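Local coordinates for protein 5'-nucleotidase SurE (Aquifex aeolicus, PDB 2WQK) that probably acts as a metal-dependent nucleotidase, hydrolysing nucleoside 5'-monophosphates to the nucleoside and phosphate with one divalent cation per subunit, at residues G43-T47 and T68-H74. Numbering follows the deposited sequence.
Sequences GHSLT and TPADCVH
Leu46 (chi1 t, chi2 p) lies across the first two turns of helix 69-80, its CD2 over the face of the His74 ring in a CH-pi contact, 3.7 Å from the centroid, and its CD1 4.1 Å from Ala70 CB. The irregular, mostly extended segment 43-47 passes the helix N-terminus with His44 CA 5.2 Å from Thr68 CA and Leu46 CA 5.3 Å from Ala70 CA. Thr68 (chi1 p) is the N-cap of a capping box: Asp71 N donates to Thr68 OG1 (3.1 Å) and Thr68 N to Asp71 OD2 (3.0 Å). The box also grips the loop, since Thr68 OG1 donates to Ser45 O (2.9 Å), while Asp71 (chi1 m) receives Thr47 N at OD1 (2.8 Å) and Thr47 OG1 at OD2 (2.6 Å). A water bridges His44 O (2.6 Å) and Ala70 N (2.9 Å). Beyond it, the His44 imidazole, bonded through NE2 to Leu39 O, touches Asp9, a predicted metal ligand. At the other end, His74 ND1 hydrogen-bonds Glu187 of the second subunit.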
# COMPACT_ATOMS: atom_id res chain seq x y z
N GLY A 43 3.43 7.67 0.33
CA GLY A 43 4.56 8.43 -0.17
C GLY A 43 4.14 9.61 -1.05
O GLY A 43 3.09 9.53 -1.76
N HIS A 44 4.98 10.64 -1.05
CA HIS A 44 4.72 11.87 -1.81
C HIS A 44 5.82 12.23 -2.80
O HIS A 44 5.77 13.28 -3.41
CB HIS A 44 4.51 13.03 -0.83
CG HIS A 44 3.42 12.78 0.15
ND1 HIS A 44 3.51 13.11 1.49
CD2 HIS A 44 2.21 12.18 -0.01
CE1 HIS A 44 2.40 12.73 2.10
NE2 HIS A 44 1.59 12.18 1.21
N SER A 45 6.83 11.37 -2.96
CA SER A 45 7.98 11.75 -3.78
C SER A 45 7.61 11.81 -5.28
O SER A 45 6.57 11.32 -5.70
CB SER A 45 9.16 10.79 -3.58
OG SER A 45 8.90 9.54 -4.16
N LEU A 46 8.51 12.41 -6.06
CA LEU A 46 8.39 12.43 -7.52
C LEU A 46 8.68 11.01 -8.07
O LEU A 46 9.61 10.30 -7.58
CB LEU A 46 9.35 13.53 -8.04
CG LEU A 46 9.31 14.16 -9.41
CD1 LEU A 46 7.91 14.58 -9.81
CD2 LEU A 46 10.31 15.33 -9.41
N THR A 47 7.84 10.54 -8.99
CA THR A 47 7.84 9.15 -9.53
C THR A 47 8.77 9.13 -10.76
O THR A 47 8.43 9.71 -11.78
CB THR A 47 6.36 8.67 -9.92
OG1 THR A 47 5.42 8.80 -8.79
CG2 THR A 47 6.35 7.23 -10.48
N THR A 68 1.51 11.44 -7.23
CA THR A 68 1.72 12.29 -6.03
C THR A 68 1.53 13.78 -6.40
O THR A 68 1.59 14.14 -7.60
CB THR A 68 3.12 12.13 -5.48
OG1 THR A 68 4.07 12.51 -6.49
CG2 THR A 68 3.35 10.64 -5.01
N PRO A 69 1.34 14.64 -5.38
CA PRO A 69 1.31 16.10 -5.70
C PRO A 69 2.52 16.57 -6.50
O PRO A 69 2.37 17.35 -7.46
CB PRO A 69 1.25 16.78 -4.34
CG PRO A 69 0.56 15.70 -3.44
CD PRO A 69 1.03 14.38 -3.96
N ALA A 70 3.70 16.06 -6.15
CA ALA A 70 4.91 16.34 -6.92
C ALA A 70 4.76 15.98 -8.40
O ALA A 70 5.10 16.78 -9.29
CB ALA A 70 6.10 15.63 -6.28
N ASP A 71 4.25 14.76 -8.66
CA ASP A 71 4.02 14.27 -10.04
C ASP A 71 3.06 15.27 -10.75
O ASP A 71 3.25 15.63 -11.91
CB ASP A 71 3.38 12.91 -10.06
CG ASP A 71 4.31 11.79 -9.52
OD1 ASP A 71 5.54 11.97 -9.57
OD2 ASP A 71 3.75 10.74 -9.11
N CYS A 72 2.02 15.65 -10.02
CA CYS A 72 0.99 16.53 -10.60
C CYS A 72 1.58 17.90 -11.00
O CYS A 72 1.24 18.47 -12.05
CB CYS A 72 -0.19 16.70 -9.64
SG CYS A 72 -1.16 15.23 -9.38
N VAL A 73 2.41 18.48 -10.11
CA VAL A 73 3.04 19.76 -10.40
C VAL A 73 3.95 19.65 -11.62
O VAL A 73 3.91 20.48 -12.53
CB VAL A 73 3.80 20.34 -9.19
CG1 VAL A 73 4.64 21.58 -9.57
CG2 VAL A 73 2.84 20.57 -8.00
N HIS A 74 4.76 18.60 -11.64
CA HIS A 74 5.71 18.45 -12.72
C HIS A 74 5.03 18.14 -14.07
O HIS A 74 5.43 18.75 -15.12
CB HIS A 74 6.80 17.43 -12.35
CG HIS A 74 7.78 17.96 -11.34
ND1 HIS A 74 9.10 18.21 -11.65
CD2 HIS A 74 7.63 18.30 -10.04
CE1 HIS A 74 9.71 18.70 -10.58
NE2 HIS A 74 8.84 18.76 -9.58
O HOH W 1 4.09 15.23 -3.41